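Putative chromatin binding protein (Chaetomium thermophilum, PDB 6QP0) acts as a Kti12-type, tRNA-dependent ATPase required for tRNA modification by Elongator, the modelled part being its nucleotide-binding P-loop NTPase domain. Local coordinates at residues G9-G14 with E201-S206; R20-Y25 with I126-S131; L81-S86 with K107-A112; E216-M221 with S226-L231. All blocks are in the same frame, centred on the assembly; numbering follows the deposited sequence.

Contact 1. Residues G9-G14 with E201-S206. With ADP (adenosine-5'-diphosphate), chain B; AF3 (aluminum fluoride), chain C.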
# COMPACT_ATOMS: atom_id res chain seq x y z
N GLY A 9 2.80 -4.72 2.05
CA GLY A 9 3.98 -5.12 2.78
C GLY A 9 3.66 -5.26 4.26
O GLY A 9 2.54 -5.01 4.70
N LEU A 10 4.68 -5.66 5.00
CA LEU A 10 4.55 -5.83 6.44
C LEU A 10 4.55 -4.47 7.12
O LEU A 10 4.89 -3.45 6.52
CB LEU A 10 5.70 -6.69 6.96
CG LEU A 10 5.69 -8.16 6.54
CD1 LEU A 10 6.92 -8.86 7.09
CD2 LEU A 10 4.42 -8.84 7.00
N PRO A 11 4.16 -4.42 8.39
CA PRO A 11 4.31 -3.18 9.16
C PRO A 11 5.77 -2.74 9.19
O PRO A 11 6.66 -3.53 9.48
CB PRO A 11 3.79 -3.56 10.55
CG PRO A 11 2.91 -4.74 10.32
CD PRO A 11 3.51 -5.49 9.17
N SER A 12 5.99 -1.46 8.90
CA SER A 12 7.33 -0.87 8.94
C SER A 12 8.28 -1.60 7.98
O SER A 12 9.45 -1.82 8.28
CB SER A 12 7.90 -0.88 10.36
OG SER A 12 6.94 -1.34 11.30
N SER A 13 7.77 -1.95 6.80
CA SER A 13 8.55 -2.64 5.78
C SER A 13 9.05 -1.71 4.69
O SER A 13 9.74 -2.16 3.78
CB SER A 13 7.72 -3.77 5.16
OG SER A 13 6.55 -3.26 4.54
N GLY A 14 8.71 -0.42 4.75
CA GLY A 14 9.16 0.53 3.76
C GLY A 14 8.13 0.93 2.73
O GLY A 14 8.51 1.46 1.68
N GLU A 201 4.74 6.86 13.22
CA GLU A 201 4.16 6.43 14.49
C GLU A 201 4.30 4.92 14.63
O GLU A 201 3.89 4.18 13.73
CB GLU A 201 2.69 6.83 14.58
CG GLU A 201 2.35 7.78 15.72
CD GLU A 201 2.33 7.10 17.07
OE1 GLU A 201 3.04 7.58 17.99
OE2 GLU A 201 1.62 6.09 17.22
N PRO A 202 4.87 4.42 15.72
CA PRO A 202 5.08 2.97 15.84
C PRO A 202 3.79 2.23 16.16
O PRO A 202 2.80 2.80 16.62
CB PRO A 202 6.08 2.86 17.00
CG PRO A 202 5.76 4.04 17.86
CD PRO A 202 5.36 5.15 16.91
N TYR A 203 3.83 0.93 15.89
CA TYR A 203 2.79 0.02 16.32
C TYR A 203 3.11 -0.49 17.72
O TYR A 203 4.27 -0.53 18.14
CB TYR A 203 2.68 -1.18 15.38
CG TYR A 203 2.51 -0.87 13.91
CD1 TYR A 203 3.53 -0.27 13.18
CD2 TYR A 203 1.35 -1.22 13.23
CE1 TYR A 203 3.38 0.01 11.83
CE2 TYR A 203 1.19 -0.95 11.89
CZ TYR A 203 2.21 -0.34 11.19
OH TYR A 203 2.04 -0.09 9.85
N GLU A 204 2.07 -0.88 18.46
CA GLU A 204 2.29 -1.62 19.69
C GLU A 204 2.84 -3.00 19.33
O GLU A 204 2.38 -3.63 18.37
CB GLU A 204 0.99 -1.75 20.48
CG GLU A 204 0.40 -0.41 20.91
CD GLU A 204 1.35 0.40 21.77
OE1 GLU A 204 1.96 -0.18 22.68
OE2 GLU A 204 1.50 1.62 21.52
N ARG A 205 3.83 -3.47 20.08
CA ARG A 205 4.51 -4.71 19.71
C ARG A 205 3.53 -5.88 19.58
O ARG A 205 3.77 -6.80 18.80
CB ARG A 205 5.62 -5.04 20.72
CG ARG A 205 6.85 -4.14 20.58
CD ARG A 205 8.07 -4.73 21.29
NE ARG A 205 8.05 -4.48 22.74
CZ ARG A 205 8.87 -3.64 23.37
NH1 ARG A 205 9.79 -2.96 22.69
NH2 ARG A 205 8.78 -3.49 24.68
N SER A 206 2.42 -5.85 20.33
CA SER A 206 1.38 -6.87 20.14
C SER A 206 0.72 -6.73 18.77
O SER A 206 0.60 -7.72 18.04
CB SER A 206 0.33 -6.75 21.25
OG SER A 206 -0.69 -7.71 21.12
PB ADP B . 6.05 1.86 6.56
O1B ADP B . 5.38 3.21 6.40
O2B ADP B . 5.56 1.19 7.81
O3B ADP B . 5.73 0.98 5.37
PA ADP B . 8.53 3.38 6.19
O1A ADP B . 8.05 4.59 6.94
O2A ADP B . 8.35 3.58 4.70
O3A ADP B . 7.69 2.05 6.69
O5' ADP B . 10.13 3.12 6.54
C5' ADP B . 10.45 2.60 7.81
C4' ADP B . 11.76 2.93 8.17
O4' ADP B . 12.73 2.02 7.45
C3' ADP B . 12.13 4.42 7.71
O3' ADP B . 13.03 5.06 8.73
C2' ADP B . 12.72 4.29 6.63
O2' ADP B . 13.79 5.32 6.53
C1' ADP B . 13.39 2.77 6.61
N9 ADP B . 13.25 2.23 5.30
C8 ADP B . 12.19 1.90 4.57
N7 ADP B . 12.66 1.44 3.40
C5 ADP B . 14.00 1.48 3.43
C6 ADP B . 14.96 1.13 2.51
N6 ADP B . 15.30 0.60 1.19
N1 ADP B . 16.24 1.28 2.79
C2 ADP B . 16.62 1.78 3.98
N3 ADP B . 15.69 2.13 4.90
C4 ADP B . 14.38 1.98 4.62
AL AF3 C . 3.74 2.27 8.40
F1 AF3 C . 3.20 3.16 7.04
F2 AF3 C . 4.74 3.03 9.55
F3 AF3 C . 3.68 0.57 8.36

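Contact 2. Residues R20-Y25 with I126-S131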
# COMPACT_ATOMS: atom_id res chain seq x y z
N ARG A 20 6.71 7.09 -1.82
CA ARG A 20 7.20 8.42 -2.17
C ARG A 20 8.04 8.37 -3.43
O ARG A 20 7.84 9.16 -4.36
CB ARG A 20 8.00 9.00 -1.01
CG ARG A 20 7.17 9.33 0.22
CD ARG A 20 8.04 9.52 1.45
NE ARG A 20 7.26 9.88 2.63
CZ ARG A 20 7.72 9.82 3.88
NH1 ARG A 20 8.96 9.41 4.11
NH2 ARG A 20 6.94 10.17 4.89
N GLN A 21 9.00 7.44 -3.48
CA GLN A 21 9.84 7.29 -4.67
C GLN A 21 8.99 7.05 -5.91
O GLN A 21 9.23 7.66 -6.97
CB GLN A 21 10.82 6.13 -4.47
CG GLN A 21 11.73 6.30 -3.26
CD GLN A 21 12.59 5.07 -3.01
OE1 GLN A 21 12.77 4.23 -3.89
NE2 GLN A 21 13.13 4.97 -1.80
N LEU A 22 7.99 6.18 -5.81
CA LEU A 22 7.10 5.93 -6.94
C LEU A 22 6.39 7.21 -7.37
O LEU A 22 6.29 7.49 -8.57
CB LEU A 22 6.08 4.85 -6.57
CG LEU A 22 5.16 4.38 -7.70
CD1 LEU A 22 5.94 3.62 -8.76
CD2 LEU A 22 4.04 3.51 -7.14
N TYR A 23 5.89 7.99 -6.41
CA TYR A 23 5.24 9.25 -6.73
C TYR A 23 6.19 10.16 -7.50
O TYR A 23 5.86 10.64 -8.60
CB TYR A 23 4.77 9.93 -5.44
CG TYR A 23 4.00 11.22 -5.66
CD1 TYR A 23 4.66 12.41 -5.94
CD2 TYR A 23 2.62 11.25 -5.56
CE1 TYR A 23 3.97 13.59 -6.13
CE2 TYR A 23 1.91 12.43 -5.74
CZ TYR A 23 2.59 13.59 -6.03
OH TYR A 23 1.89 14.76 -6.22
N ALA A 24 7.37 10.42 -6.94
CA ALA A 24 8.35 11.26 -7.63
C ALA A 24 8.65 10.73 -9.02
O ALA A 24 8.71 11.50 -9.99
CB ALA A 24 9.64 11.35 -6.80
N TYR A 25 8.83 9.42 -9.15
CA TYR A 25 9.04 8.83 -10.47
C TYR A 25 7.85 9.11 -11.38
O TYR A 25 8.02 9.61 -12.50
CB TYR A 25 9.26 7.32 -10.34
CG TYR A 25 9.24 6.59 -11.67
CD1 TYR A 25 8.05 6.14 -12.22
CD2 TYR A 25 10.42 6.37 -12.37
CE1 TYR A 25 8.03 5.48 -13.44
CE2 TYR A 25 10.41 5.71 -13.58
CZ TYR A 25 9.21 5.27 -14.11
OH TYR A 25 9.20 4.61 -15.32
N ILE A 126 -3.84 8.19 -11.92
CA ILE A 126 -2.98 7.17 -11.33
C ILE A 126 -3.04 7.33 -9.81
O ILE A 126 -2.80 8.42 -9.28
CB ILE A 126 -1.54 7.29 -11.84
CG1 ILE A 126 -1.52 7.15 -13.37
CG2 ILE A 126 -0.65 6.24 -11.19
CD1 ILE A 126 -0.19 7.50 -14.00
N VAL A 127 -3.37 6.24 -9.12
CA VAL A 127 -3.59 6.26 -7.68
C VAL A 127 -2.61 5.30 -7.02
O VAL A 127 -2.54 4.13 -7.39
CB VAL A 127 -5.04 5.88 -7.33
CG1 VAL A 127 -5.22 5.76 -5.82
CG2 VAL A 127 -6.01 6.89 -7.91
N ILE A 128 -1.86 5.81 -6.04
CA ILE A 128 -0.95 5.01 -5.23
C ILE A 128 -1.60 4.79 -3.87
O ILE A 128 -1.82 5.75 -3.12
CB ILE A 128 0.41 5.70 -5.08
CG1 ILE A 128 1.06 5.94 -6.44
CG2 ILE A 128 1.32 4.86 -4.19
CD1 ILE A 128 2.25 6.88 -6.38
N LEU A 129 -1.89 3.54 -3.54
CA LEU A 129 -2.51 3.19 -2.27
C LEU A 129 -1.41 2.63 -1.36
O LEU A 129 -1.03 1.47 -1.47
CB LEU A 129 -3.64 2.19 -2.46
CG LEU A 129 -4.50 1.89 -1.23
CD1 LEU A 129 -5.21 3.15 -0.77
CD2 LEU A 129 -5.50 0.78 -1.52
N ASP A 130 -0.91 3.48 -0.46
CA ASP A 130 0.14 3.11 0.49
C ASP A 130 -0.53 2.63 1.77
O ASP A 130 -0.87 3.42 2.65
CB ASP A 130 1.07 4.30 0.73
CG ASP A 130 2.01 4.08 1.91
OD1 ASP A 130 2.09 2.95 2.43
OD2 ASP A 130 2.68 5.06 2.31
N SER A 131 -0.72 1.32 1.87
CA SER A 131 -1.28 0.72 3.07
C SER A 131 -0.86 -0.74 3.12
O SER A 131 -0.42 -1.31 2.12
CB SER A 131 -2.81 0.85 3.11
OG SER A 131 -3.33 0.26 4.29

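Contact 3. Residues L81-S86 with K107-A112. With AF3 (aluminum fluoride), chain C.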
# COMPACT_ATOMS: atom_id res chain seq x y z
N LEU A 81 -5.70 9.53 5.52
CA LEU A 81 -7.08 9.35 5.95
C LEU A 81 -7.21 9.33 7.47
O LEU A 81 -8.29 9.01 7.98
CB LEU A 81 -7.64 8.05 5.37
CG LEU A 81 -7.57 7.94 3.84
CD1 LEU A 81 -8.04 6.57 3.39
CD2 LEU A 81 -8.38 9.04 3.18
N SER A 82 -6.15 9.66 8.19
CA SER A 82 -6.17 9.69 9.65
C SER A 82 -6.67 8.36 10.22
O SER A 82 -7.52 8.32 11.12
CB SER A 82 -7.03 10.85 10.15
OG SER A 82 -6.52 12.09 9.68
N ILE A 83 -6.14 7.27 9.68
CA ILE A 83 -6.44 5.93 10.15
C ILE A 83 -5.27 5.48 11.02
O ILE A 83 -4.18 5.17 10.50
CB ILE A 83 -6.68 4.96 8.99
CG1 ILE A 83 -7.93 5.37 8.20
CG2 ILE A 83 -6.82 3.53 9.51
CD1 ILE A 83 -8.16 4.58 6.94
N SER A 84 -5.47 5.44 12.33
CA SER A 84 -4.42 5.02 13.24
C SER A 84 -4.10 3.54 13.04
O SER A 84 -4.95 2.74 12.64
CB SER A 84 -4.83 5.28 14.69
OG SER A 84 -3.75 5.03 15.57
N ARG A 85 -2.84 3.18 13.33
CA ARG A 85 -2.40 1.80 13.19
C ARG A 85 -3.07 0.86 14.18
O ARG A 85 -2.96 -0.36 14.03
CB ARG A 85 -0.88 1.72 13.37
CG ARG A 85 -0.09 2.44 12.29
CD ARG A 85 1.32 2.74 12.75
NE ARG A 85 2.15 3.27 11.67
CZ ARG A 85 2.09 4.52 11.22
NH1 ARG A 85 1.23 5.38 11.75
NH2 ARG A 85 2.88 4.91 10.23
N SER A 86 -3.77 1.39 15.19
CA SER A 86 -4.40 0.56 16.20
C SER A 86 -5.67 -0.12 15.72
O SER A 86 -6.21 -0.98 16.43
CB SER A 86 -4.70 1.40 17.45
OG SER A 86 -5.41 2.57 17.11
N LYS A 107 -12.31 -3.19 9.35
CA LYS A 107 -13.25 -3.20 8.23
C LYS A 107 -13.64 -1.78 7.83
O LYS A 107 -13.80 -1.48 6.64
CB LYS A 107 -14.48 -4.02 8.60
CG LYS A 107 -15.53 -4.14 7.52
CD LYS A 107 -16.51 -5.25 7.86
CE LYS A 107 -17.88 -5.03 7.22
NZ LYS A 107 -17.83 -5.05 5.74
N ASP A 108 -13.81 -0.89 8.82
CA ASP A 108 -14.09 0.50 8.52
C ASP A 108 -12.88 1.19 7.87
O ASP A 108 -13.05 2.08 7.04
CB ASP A 108 -14.50 1.25 9.79
CG ASP A 108 -15.81 0.75 10.36
OD1 ASP A 108 -16.72 0.41 9.58
OD2 ASP A 108 -15.94 0.71 11.60
N ALA A 109 -11.67 0.78 8.25
CA ALA A 109 -10.48 1.32 7.60
C ALA A 109 -10.48 0.98 6.11
O ALA A 109 -10.16 1.83 5.27
CB ALA A 109 -9.21 0.78 8.27
N ARG A 110 -10.82 -0.26 5.77
CA ARG A 110 -10.91 -0.64 4.36
C ARG A 110 -12.02 0.13 3.66
O ARG A 110 -11.88 0.51 2.49
CB ARG A 110 -11.13 -2.15 4.24
CG ARG A 110 -9.96 -2.98 4.77
CD ARG A 110 -10.05 -4.43 4.33
NE ARG A 110 -11.24 -5.11 4.85
CZ ARG A 110 -11.34 -5.61 6.07
NH1 ARG A 110 -10.34 -5.52 6.93
NH2 ARG A 110 -12.47 -6.21 6.45
N ALA A 111 -13.13 0.37 4.35
CA ALA A 111 -14.18 1.22 3.79
C ALA A 111 -13.63 2.61 3.47
O ALA A 111 -13.84 3.13 2.37
CB ALA A 111 -15.36 1.31 4.76
N ALA A 112 -12.91 3.21 4.42
CA ALA A 112 -12.34 4.53 4.19
C ALA A 112 -11.39 4.51 3.00
O ALA A 112 -11.45 5.38 2.13
CB ALA A 112 -11.61 5.01 5.45
AL AF3 C . 3.74 2.27 8.40
F1 AF3 C . 3.20 3.16 7.04
F2 AF3 C . 4.74 3.03 9.55
F3 AF3 C . 3.68 0.57 8.36

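Contact 4. Residues E216-M221 with S226-L231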
# COMPACT_ATOMS: atom_id res chain seq x y z
N GLU A 216 -0.79 -11.89 4.14
CA GLU A 216 -1.04 -12.84 3.06
C GLU A 216 -0.19 -12.43 1.86
O GLU A 216 -0.43 -11.39 1.25
CB GLU A 216 -2.52 -12.86 2.69
CG GLU A 216 -3.44 -13.14 3.87
CD GLU A 216 -4.89 -13.24 3.47
OE1 GLU A 216 -5.20 -12.94 2.30
OE2 GLU A 216 -5.72 -13.62 4.32
N GLU A 217 0.80 -13.26 1.54
CA GLU A 217 1.71 -12.93 0.46
C GLU A 217 0.94 -12.77 -0.85
O GLU A 217 0.04 -13.57 -1.14
CB GLU A 217 2.77 -14.03 0.31
CG GLU A 217 3.65 -14.23 1.54
CD GLU A 217 4.55 -13.04 1.82
OE1 GLU A 217 4.55 -12.10 1.00
OE2 GLU A 217 5.25 -13.05 2.85
N PRO A 218 1.25 -11.76 -1.65
CA PRO A 218 0.63 -11.66 -2.98
C PRO A 218 0.96 -12.89 -3.82
O PRO A 218 2.10 -13.37 -3.84
CB PRO A 218 1.24 -10.38 -3.57
CG PRO A 218 1.63 -9.57 -2.38
CD PRO A 218 2.06 -10.56 -1.34
N ASN A 219 -0.06 -13.39 -4.52
CA ASN A 219 0.06 -14.61 -5.31
C ASN A 219 -0.07 -14.27 -6.79
O ASN A 219 -1.19 -14.03 -7.27
CB ASN A 219 -1.01 -15.62 -4.89
CG ASN A 219 -0.78 -16.98 -5.49
OD1 ASN A 219 -0.03 -17.13 -6.46
ND2 ASN A 219 -1.44 -17.99 -4.93
N PRO A 220 1.02 -14.24 -7.56
CA PRO A 220 0.90 -13.95 -9.00
C PRO A 220 0.10 -14.98 -9.77
O PRO A 220 -0.21 -14.74 -10.94
CB PRO A 220 2.36 -13.91 -9.48
CG PRO A 220 3.17 -13.70 -8.24
CD PRO A 220 2.43 -14.39 -7.14
N MET A 221 -0.23 -16.12 -9.16
CA MET A 221 -1.11 -17.08 -9.82
C MET A 221 -2.53 -16.53 -9.94
O MET A 221 -3.28 -16.94 -10.84
CB MET A 221 -1.13 -18.40 -9.04
CG MET A 221 0.25 -19.01 -8.84
SD MET A 221 0.95 -19.70 -10.35
CE MET A 221 -0.03 -21.18 -10.54
N SER A 226 -1.85 -9.93 -9.64
CA SER A 226 -0.96 -9.65 -10.75
C SER A 226 -1.46 -8.45 -11.54
O SER A 226 -2.66 -8.16 -11.53
CB SER A 226 -0.86 -10.86 -11.70
OG SER A 226 -2.02 -10.95 -12.51
N PRO A 227 -0.57 -7.73 -12.24
CA PRO A 227 0.88 -7.94 -12.26
C PRO A 227 1.56 -7.56 -10.94
O PRO A 227 1.31 -6.47 -10.42
CB PRO A 227 1.35 -7.02 -13.40
CG PRO A 227 0.27 -6.01 -13.56
CD PRO A 227 -1.01 -6.70 -13.20
N LEU A 228 2.39 -8.45 -10.42
CA LEU A 228 3.05 -8.24 -9.14
C LEU A 228 4.44 -7.67 -9.35
O LEU A 228 5.15 -8.06 -10.28
CB LEU A 228 3.14 -9.56 -8.35
CG LEU A 228 3.87 -9.47 -7.01
CD1 LEU A 228 3.20 -8.47 -6.08
CD2 LEU A 228 3.94 -10.84 -6.34
N PHE A 229 4.83 -6.74 -8.48
CA PHE A 229 6.17 -6.17 -8.48
C PHE A 229 6.66 -6.10 -7.04
O PHE A 229 5.88 -5.88 -6.12
CB PHE A 229 6.19 -4.78 -9.11
CG PHE A 229 5.56 -4.72 -10.47
CD1 PHE A 229 6.31 -4.91 -11.62
CD2 PHE A 229 4.20 -4.47 -10.61
CE1 PHE A 229 5.73 -4.85 -12.87
CE2 PHE A 229 3.61 -4.42 -11.86
CZ PHE A 229 4.38 -4.61 -12.99
N LEU A 230 7.96 -6.28 -6.87
CA LEU A 230 8.57 -6.30 -5.54
C LEU A 230 9.79 -5.39 -5.52
O LEU A 230 10.46 -5.18 -6.54
CB LEU A 230 8.97 -7.72 -5.13
CG LEU A 230 7.84 -8.75 -5.06
CD1 LEU A 230 7.55 -9.34 -6.43
CD2 LEU A 230 8.18 -9.85 -4.07
N LEU A 231 10.08 -4.84 -4.34
CA LEU A 231 11.23 -3.96 -4.14
C LEU A 231 11.81 -4.25 -2.76
O LEU A 231 11.24 -3.85 -1.74
CB LEU A 231 10.84 -2.49 -4.26
CG LEU A 231 10.42 -1.96 -5.63
CD1 LEU A 231 9.98 -0.50 -5.51
CD2 LEU A 231 11.55 -2.09 -6.63

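Contact 1. Residues G9-G14 with E201-S206
Y203 lays a face of its ring over P11 while its in-plane edge, at the hydroxyl end, is turned to the aluminium fluoride, closing over the P-loop (Walker A) that cradles ADP. P11 CB sits 3.8 Å from the centroid of the Y203 ring, 19° off the ring normal, a CH-pi contact offset toward the rim at CZ. The torsions aim the ring inward: CG of Y203 stands anti to the carbonyl carbon (chi1 -53°). Y203 OH donates to F3, but the modelled separation is too short to be trusted. The same fluoride takes a straight bond from S12 N (S12 N to F3 3.1 Å, 170°), so the loop amide holds the group that probably mimics the transferring phosphoryl, with the phenol OH close beside the same fluorine. S12 OG reaches Y203 CE1 obliquely; its own polar partner is W208 NE1, and the W208 ring meets that of Y203 edge-to-face. AL of the aluminium fluoride is bound by ADP O2B at 2.2 Å, while G14 N gives only weak bonds to O3A and O3B. The loop keeps its shape through a type II turn from L10 to S13, across which S13 OG donates to L10 O at 2.6 Å.

Contact 2. Residues R20-Y25 with I126-S131
I128 carries the apolar part of this contact by pushing its delta methyl against the flank of the helix at L22 and Y23. CG1 of I128 lies beside the backbone N (chi1 -59°) with CD1 extended beyond it, which drives CD1 toward the helix backbone, 3.8 Å from Y23 N and also close to Y23 CA. The CB of Y23 is a looser neighbour of that methyl, at 4.1 Å from I128 CD1. L22 meets the same methyl with its own branch: L22 CD2 comes within 3.9 Å of I128 CD1 and touches I128 CG1 as well, the two side chains meeting at a slant. L26 adds to the packing on I128, and F244 and I247 of helix 237-250 cover L22. Among the polar interactions, backbone bonds fix the strand to both its neighbours, I128 to H74 and V127 to I5, and R20 forms a salt bridge with D199. At the strand's end D130 is a magnesium site residue, its OD2 held by Y75 OH and T16 OG1. A helix following the P-loop, packed on an apolar strand that delivers a metal-site aspartate, is consistent with the Walker A and Walker B pairing of P-loop NTPases.

Contact 3. Residues L81-S86 with K107-A112
I83 and L81 meet A109 and A112 through alkyl groups, whereas the flat group at the far end of the same loop, the guanidinium of R85, turns its edge to the aluminium fluoride, F2 lying in its plane. R85 NH2 gives F2 a nearly straight bond (2.7 Å, 165°), and R85 NE adds a weak one. On the helix, the R110 guanidinium has K107 CA above one face, offset toward the rim. R85 gets to the fluoride because its chain is extended from CG to NE; NH1 is bonded to S198 O, which holds the plane of the group. Such a charge would probably steady the negative charge of a transferring phosphate. A leucine in place of R85 would probably leave F2 and S198 O without these partners and the anion with one positive neighbour fewer.

The apolar seam is made by two branches of I83: CG2 rests 3.8 Å from A109 CB, and CD1 reaches A112 CB at the same distance of 3.8 Å while also lying on A109 O. L81 joins at the same alanine, its CD1 3.8 Å from A112 O. The small alanines let the loop come close to the helix. Residues 81-86, in the loop that follows strand 72-77, an outer strand of the parallel sheet, thus pass along the flank of helix 106-120, where L113 and A116 extend the row under L81.

Contact 4. Residues E216-M221 with S226-L231
L228 packs its CB and both methyls against two prolines of the loop, P218 and P220. Its CB begins the contact, 4.1 Å from P220 CG, and CG, placed anti to the backbone N (chi1 178°), carries the branches forward to the rings. CD2 presses on P220 CG at 3.5 Å and also touches P218 CB, so this methyl sits in the notch between the two prolines. CD1 turns to P218 alone, 3.7 Å from P218 CB. The P218 ring crosses the leucine at about a right angle. An alanine here, lacking both methyls, would probably open a gap against P218 and P220 and leave the prolines less firmly placed on the strand.

Nearer the turn, S226 CB approaches P220 O at 4.0 Å, just before the cis peptide that leads into P227. The loop is shaped within itself by an Asx turn, in which N219 OD1 accepts from M221 N at 2.9 Å with the donor above the carbonyl plane, and by N219 N bonded to D225 OD2. Strand 228-231 is joined to strand 153-158, F229 pairing with V155 and Q157. Carbon surfaces therefore make the join: it rests on close apolar fit, with P218 buried and P220 at the exposed rim, while directional bonds shape the turn and attach the strand to its sheet.

The four contacts share one P-loop NTPase domain built on a parallel sheet of order 72-77, 125-130, 4-9, 153-158, 228-231. Along the chain, contact 3 is nested in the loop closed by contact 2, and contact 2 in that closed by contact 1; contact 4 follows in series. Contacts 1 and 3, with centres about 15 Å apart, touch each other where R85 packs on E201 and Y203, and both reach the aluminium fluoride, so distant segments converge on the reaction centre. Contact 2, about 17 Å from contact 4 centre to centre, reaches the same sheet. Contacts 3 and 4 lie farthest apart, about 23 Å between centres, on opposite sides of the chain's centre.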